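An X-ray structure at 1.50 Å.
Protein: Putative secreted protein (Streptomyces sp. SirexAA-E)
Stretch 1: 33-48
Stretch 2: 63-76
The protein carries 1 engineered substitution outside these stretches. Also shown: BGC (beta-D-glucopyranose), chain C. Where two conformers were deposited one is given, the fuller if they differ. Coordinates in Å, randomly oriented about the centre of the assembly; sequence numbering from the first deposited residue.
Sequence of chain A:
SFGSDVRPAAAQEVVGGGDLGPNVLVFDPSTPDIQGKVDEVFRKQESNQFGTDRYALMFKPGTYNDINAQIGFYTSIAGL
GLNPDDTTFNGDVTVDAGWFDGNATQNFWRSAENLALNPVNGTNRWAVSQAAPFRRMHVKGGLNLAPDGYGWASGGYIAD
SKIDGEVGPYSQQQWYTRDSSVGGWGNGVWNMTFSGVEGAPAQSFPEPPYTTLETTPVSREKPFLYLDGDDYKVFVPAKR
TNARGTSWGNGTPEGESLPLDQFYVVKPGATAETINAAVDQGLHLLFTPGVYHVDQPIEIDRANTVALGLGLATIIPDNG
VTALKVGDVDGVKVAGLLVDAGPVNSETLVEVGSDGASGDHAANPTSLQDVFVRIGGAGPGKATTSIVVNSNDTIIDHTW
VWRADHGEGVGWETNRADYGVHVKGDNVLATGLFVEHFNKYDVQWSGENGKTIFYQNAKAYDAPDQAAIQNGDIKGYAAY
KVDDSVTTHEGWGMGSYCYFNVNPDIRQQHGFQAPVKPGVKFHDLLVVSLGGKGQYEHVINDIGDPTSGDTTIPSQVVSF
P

Stretch 1, residues 33-48: DIQGKVDEVFRKQESN
Stretch 2, residues 63-76: TYNDINAQIGFYTS

A helix beginning at Ile-34 lies along the strand through Asn-68 and Ala-69, nearly parallel to it (19° between N-to-C directions, axes 7.9 Å apart at closest). The register is fixed by CA pairs: Gln-35 CA to Ile-67 CA at 5.9 Å, Val-38 CA to Ala-69 CA at 6.2 Å, Glu-46 CA to Gly-72 CA at 4.3 Å. Asp-33 (phi/psi 58/51, chi1 t) caps the helix through a weak bond from Gly-36 N to Asp-33 OD1, 3.0 Å.

Ile-34 (m, t) points toward stretch 2; Ile-34 CD1 meets the edge of the Tyr-64 ring, 3.6 Å from Tyr-64 CD2. Gln-35 (t, p, chi3 68°) reads the strand backbone at both polar positions of one residue: Asn-68 N donates to Gln-35 OE1 (2.7 Å, 171°), and Gln-35 NE2 donates to Asn-68 O (3.0 Å, 170°), both nearly linear. Val-38 (t) packs CG1 on Ala-69 CB at 3.9 Å, while water 1 donates to Val-38 O (3.0 Å) and Gln-70 O (2.8 Å). Asp-39 (m) works through water: water 3 donates to Asp-39 OD1 (2.9 Å) and Asn-68 O (2.8 Å) and accepts from Gln-70 NE2 (3.0 Å).

Phe-42 (t, chi2 63°) presents a ring face to Gln-70 (m, t), whose CB lies 3.6 Å from the Phe-42 ring centroid and 6° off the normal, a CH-pi contact. Gln-45 (m, m, chi3 104°) pairs twice with Phe-73: Phe-73 N donates to Gln-45 O (3.1 Å, 151°) and Gln-45 NE2 to Phe-73 O (3.0 Å, 166°). Here Gly-72 (-92/-163) lets the chains close up, since an ideal CB would lie 2.8 Å from Gln-45 C. A type I turn, Gln-45 to Asn-48, follows; Asn-48 ND2 donates to Gln-45 OE1 (3.1 Å), and Asn-48 O approaches the Tyr-74 ring edge, 3.4 Å from Tyr-74 CE2.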

# COMPACT_ATOMS: atom_id res chain seq x y z
N ASP A 33 11.85 -25.48 -17.18
CA ASP A 33 10.40 -25.37 -17.01
C ASP A 33 9.98 -24.29 -16.02
O ASP A 33 9.19 -24.54 -15.11
CB ASP A 33 9.82 -26.71 -16.58
CG ASP A 33 8.32 -26.78 -16.78
OD1 ASP A 33 7.79 -25.97 -17.57
OD2 ASP A 33 7.67 -27.65 -16.15
N ILE A 34 10.51 -23.08 -16.20
CA ILE A 34 10.09 -21.95 -15.40
C ILE A 34 8.60 -21.69 -15.57
O ILE A 34 7.88 -21.46 -14.59
CB ILE A 34 10.88 -20.67 -15.77
CG1 ILE A 34 12.36 -20.88 -15.44
CG2 ILE A 34 10.33 -19.46 -15.03
CD1 ILE A 34 13.23 -19.69 -15.80
N GLN A 35 8.13 -21.73 -16.81
CA GLN A 35 6.72 -21.45 -17.08
C GLN A 35 5.81 -22.43 -16.35
O GLN A 35 4.81 -22.03 -15.75
CB GLN A 35 6.44 -21.48 -18.59
CG GLN A 35 4.99 -21.14 -18.92
CD GLN A 35 4.65 -19.69 -18.62
OE1 GLN A 35 5.15 -18.78 -19.27
NE2 GLN A 35 3.80 -19.47 -17.63
N GLY A 36 6.17 -23.70 -16.38
CA GLY A 36 5.40 -24.72 -15.69
C GLY A 36 5.35 -24.48 -14.19
O GLY A 36 4.31 -24.63 -13.56
N LYS A 37 6.49 -24.10 -13.62
CA LYS A 37 6.58 -23.86 -12.18
C LYS A 37 5.76 -22.65 -11.75
O LYS A 37 5.06 -22.70 -10.73
CB LYS A 37 8.04 -23.70 -11.77
CG LYS A 37 8.79 -25.02 -11.84
CD LYS A 37 10.30 -24.85 -11.89
CE LYS A 37 10.98 -26.21 -12.04
NZ LYS A 37 12.44 -26.10 -12.29
N VAL A 38 5.84 -21.57 -12.52
CA VAL A 38 5.09 -20.37 -12.18
C VAL A 38 3.58 -20.58 -12.40
O VAL A 38 2.76 -20.06 -11.65
CB VAL A 38 5.62 -19.16 -12.99
CG1 VAL A 38 4.73 -17.95 -12.83
CG2 VAL A 38 7.04 -18.84 -12.57
N ASP A 39 3.23 -21.37 -13.41
CA ASP A 39 1.83 -21.72 -13.65
C ASP A 39 1.27 -22.58 -12.51
O ASP A 39 0.10 -22.44 -12.15
CB ASP A 39 1.66 -22.46 -14.98
CG ASP A 39 1.65 -21.53 -16.18
OD1 ASP A 39 1.44 -20.31 -15.99
OD2 ASP A 39 1.84 -22.03 -17.31
N GLU A 40 2.09 -23.46 -11.96
CA GLU A 40 1.64 -24.30 -10.85
C GLU A 40 1.27 -23.44 -9.65
O GLU A 40 0.24 -23.65 -9.01
CB GLU A 40 2.72 -25.32 -10.47
CG GLU A 40 2.32 -26.18 -9.28
CD GLU A 40 3.34 -27.26 -8.95
OE1 GLU A 40 4.52 -27.10 -9.32
OE2 GLU A 40 2.94 -28.27 -8.33
N VAL A 41 2.12 -22.46 -9.35
CA VAL A 41 1.84 -21.53 -8.26
C VAL A 41 0.56 -20.74 -8.55
O VAL A 41 -0.30 -20.61 -7.68
CB VAL A 41 3.03 -20.55 -8.03
CG1 VAL A 41 2.67 -19.49 -6.99
CG2 VAL A 41 4.28 -21.31 -7.60
N PHE A 42 0.43 -20.25 -9.78
CA PHE A 42 -0.76 -19.47 -10.14
C PHE A 42 -2.05 -20.28 -10.00
O PHE A 42 -3.04 -19.77 -9.48
CB PHE A 42 -0.66 -18.92 -11.56
CG PHE A 42 -1.88 -18.13 -11.98
CD1 PHE A 42 -2.20 -16.95 -11.31
CD2 PHE A 42 -2.71 -18.57 -13.00
CE1 PHE A 42 -3.31 -16.21 -11.68
CE2 PHE A 42 -3.82 -17.83 -13.37
CZ PHE A 42 -4.13 -16.65 -12.70
N ARG A 43 -2.04 -21.54 -10.45
CA ARG A 43 -3.25 -22.37 -10.34
C ARG A 43 -3.70 -22.48 -8.89
O ARG A 43 -4.90 -22.42 -8.60
CB ARG A 43 -3.01 -23.77 -10.93
CG ARG A 43 -2.95 -23.80 -12.46
CD ARG A 43 -3.11 -25.23 -13.01
NE ARG A 43 -2.09 -26.15 -12.51
CZ ARG A 43 -0.89 -26.32 -13.06
NH1 ARG A 43 -0.03 -27.18 -12.53
NH2 ARG A 43 -0.54 -25.62 -14.13
N LYS A 44 -2.74 -22.63 -7.98
CA LYS A 44 -3.05 -22.72 -6.56
C LYS A 44 -3.49 -21.39 -5.96
O LYS A 44 -4.31 -21.37 -5.04
CB LYS A 44 -1.85 -23.26 -5.78
CG LYS A 44 -1.57 -24.73 -6.04
CD LYS A 44 -0.39 -25.23 -5.21
CE LYS A 44 0.91 -24.53 -5.58
NZ LYS A 44 2.08 -25.14 -4.89
N GLN A 45 -2.95 -20.28 -6.47
CA GLN A 45 -3.15 -18.97 -5.83
C GLN A 45 -4.18 -18.07 -6.51
O GLN A 45 -4.59 -17.07 -5.92
CB GLN A 45 -1.82 -18.22 -5.75
CG GLN A 45 -0.83 -18.85 -4.78
CD GLN A 45 -1.45 -19.10 -3.42
OE1 GLN A 45 -1.79 -20.23 -3.07
NE2 GLN A 45 -1.64 -18.03 -2.67
N GLU A 46 -4.58 -18.43 -7.73
CA GLU A 46 -5.48 -17.60 -8.53
C GLU A 46 -6.71 -17.09 -7.77
O GLU A 46 -7.01 -15.90 -7.78
CB GLU A 46 -5.93 -18.37 -9.77
CG GLU A 46 -6.89 -17.59 -10.66
CD GLU A 46 -7.26 -18.35 -11.91
OE1 GLU A 46 -7.08 -19.59 -11.95
OE2 GLU A 46 -7.72 -17.71 -12.87
N SER A 47 -7.44 -18.00 -7.12
CA SER A 47 -8.64 -17.58 -6.40
C SER A 47 -8.49 -17.80 -4.89
O SER A 47 -9.48 -17.83 -4.16
CB SER A 47 -9.87 -18.33 -6.92
OG SER A 47 -9.70 -19.73 -6.79
N ASN A 48 -7.25 -17.93 -4.44
CA ASN A 48 -6.97 -18.21 -3.02
C ASN A 48 -6.95 -16.92 -2.20
O ASN A 48 -5.92 -16.55 -1.64
CB ASN A 48 -5.64 -18.96 -2.90
CG ASN A 48 -5.49 -19.68 -1.57
OD1 ASN A 48 -6.39 -19.66 -0.72
ND2 ASN A 48 -4.36 -20.35 -1.40
N THR A 63 18.35 -13.02 -18.91
CA THR A 63 17.25 -12.84 -19.85
C THR A 63 16.39 -14.10 -19.89
O THR A 63 16.90 -15.21 -20.04
CB THR A 63 17.76 -12.50 -21.26
OG1 THR A 63 18.50 -11.27 -21.22
CG2 THR A 63 16.61 -12.35 -22.25
N TYR A 64 15.08 -13.90 -19.75
CA TYR A 64 14.12 -14.99 -19.70
C TYR A 64 13.18 -14.89 -20.88
O TYR A 64 12.68 -13.80 -21.17
CB TYR A 64 13.33 -14.96 -18.39
CG TYR A 64 14.22 -15.14 -17.18
CD1 TYR A 64 14.90 -14.05 -16.62
CD2 TYR A 64 14.40 -16.39 -16.61
CE1 TYR A 64 15.73 -14.21 -15.53
CE2 TYR A 64 15.23 -16.56 -15.51
CZ TYR A 64 15.88 -15.47 -14.97
OH TYR A 64 16.71 -15.63 -13.89
N ASN A 65 12.96 -16.01 -21.56
CA ASN A 65 12.12 -16.02 -22.74
C ASN A 65 10.86 -16.85 -22.53
O ASN A 65 10.81 -17.71 -21.64
CB ASN A 65 12.90 -16.56 -23.93
CG ASN A 65 14.12 -15.75 -24.22
OD1 ASN A 65 14.02 -14.58 -24.58
ND2 ASN A 65 15.30 -16.35 -24.06
N ASP A 66 9.86 -16.59 -23.36
CA ASP A 66 8.65 -17.41 -23.41
C ASP A 66 8.00 -17.50 -22.04
O ASP A 66 7.58 -18.58 -21.61
CB ASP A 66 8.97 -18.81 -23.93
CG ASP A 66 9.81 -18.77 -25.19
OD1 ASP A 66 9.32 -18.24 -26.21
OD2 ASP A 66 10.96 -19.26 -25.17
N ILE A 67 7.90 -16.37 -21.36
CA ILE A 67 7.34 -16.38 -20.02
C ILE A 67 6.12 -15.48 -19.91
O ILE A 67 6.15 -14.32 -20.32
CB ILE A 67 8.40 -15.98 -18.97
CG1 ILE A 67 7.82 -16.03 -17.56
CG2 ILE A 67 9.02 -14.61 -19.29
CD1 ILE A 67 8.84 -15.79 -16.49
N ASN A 68 5.02 -16.04 -19.41
CA ASN A 68 3.87 -15.25 -19.01
C ASN A 68 3.61 -15.61 -17.56
O ASN A 68 2.97 -16.62 -17.26
CB ASN A 68 2.63 -15.52 -19.88
CG ASN A 68 1.45 -14.62 -19.51
OD1 ASN A 68 1.60 -13.66 -18.75
ND2 ASN A 68 0.27 -14.93 -20.05
N ALA A 69 4.17 -14.80 -16.67
CA ALA A 69 4.05 -15.06 -15.24
C ALA A 69 2.76 -14.44 -14.73
O ALA A 69 2.70 -13.24 -14.47
CB ALA A 69 5.27 -14.50 -14.49
N GLN A 70 1.72 -15.26 -14.61
CA GLN A 70 0.46 -14.79 -14.06
C GLN A 70 0.57 -14.80 -12.55
O GLN A 70 0.99 -15.81 -11.96
CB GLN A 70 -0.71 -15.66 -14.52
CG GLN A 70 -1.00 -15.57 -16.02
CD GLN A 70 -2.21 -16.39 -16.42
OE1 GLN A 70 -3.35 -15.96 -16.25
NE2 GLN A 70 -1.96 -17.57 -16.96
N ILE A 71 0.20 -13.69 -11.93
CA ILE A 71 0.39 -13.49 -10.50
C ILE A 71 -0.94 -13.55 -9.75
O ILE A 71 -1.82 -12.71 -9.97
CB ILE A 71 1.08 -12.13 -10.24
CG1 ILE A 71 2.34 -11.99 -11.12
CG2 ILE A 71 1.39 -11.97 -8.76
CD1 ILE A 71 3.38 -13.09 -10.94
N GLY A 72 -1.09 -14.57 -8.90
CA GLY A 72 -2.28 -14.72 -8.08
C GLY A 72 -2.14 -14.08 -6.71
O GLY A 72 -1.26 -13.25 -6.50
N PHE A 73 -3.02 -14.45 -5.78
CA PHE A 73 -2.96 -13.93 -4.42
C PHE A 73 -1.66 -14.32 -3.72
O PHE A 73 -1.10 -15.38 -3.99
CB PHE A 73 -4.15 -14.44 -3.59
CG PHE A 73 -5.45 -13.77 -3.93
CD1 PHE A 73 -6.32 -14.33 -4.86
CD2 PHE A 73 -5.80 -12.56 -3.33
CE1 PHE A 73 -7.52 -13.71 -5.17
CE2 PHE A 73 -7.00 -11.93 -3.63
CZ PHE A 73 -7.86 -12.50 -4.56
N TYR A 74 -1.20 -13.44 -2.83
CA TYR A 74 -0.05 -13.69 -1.95
C TYR A 74 1.17 -14.20 -2.70
O TYR A 74 1.88 -15.09 -2.24
CB TYR A 74 -0.42 -14.67 -0.84
CG TYR A 74 -1.67 -14.31 -0.07
CD1 TYR A 74 -1.69 -13.23 0.81
CD2 TYR A 74 -2.84 -15.04 -0.24
CE1 TYR A 74 -2.85 -12.90 1.52
CE2 TYR A 74 -4.00 -14.72 0.44
CZ TYR A 74 -4.00 -13.66 1.32
OH TYR A 74 -5.16 -13.36 2.00
N THR A 75 1.40 -13.61 -3.87
CA THR A 75 2.55 -13.95 -4.68
C THR A 75 3.33 -12.67 -4.98
O THR A 75 2.76 -11.71 -5.50
CB THR A 75 2.12 -14.64 -6.00
OG1 THR A 75 1.36 -15.82 -5.70
CG2 THR A 75 3.32 -15.03 -6.81
N SER A 76 4.61 -12.64 -4.62
CA SER A 76 5.50 -11.57 -5.05
C SER A 76 6.38 -12.08 -6.18
O SER A 76 6.74 -13.26 -6.20
CB SER A 76 6.37 -11.05 -3.89
OG SER A 76 7.19 -12.08 -3.36
C2 BGC C . -5.28 -13.82 -19.37
C3 BGC C . -4.10 -14.25 -20.23
C4 BGC C . -3.74 -15.70 -19.91
C5 BGC C . -4.97 -16.60 -19.98
C6 BGC C . -4.62 -18.01 -19.50
C1 BGC C . -6.44 -14.78 -19.58
O2 BGC C . -5.65 -12.49 -19.69
O3 BGC C . -3.00 -13.42 -19.97
O4 BGC C . -2.75 -16.15 -20.81
O5 BGC C . -6.03 -16.08 -19.20
O6 BGC C . -5.75 -18.84 -19.60
O HOH W 1 2.43 -17.41 -10.18
O HOH W 2 1.85 -18.15 -14.39
O HOH W 3 0.77 -18.29 -17.93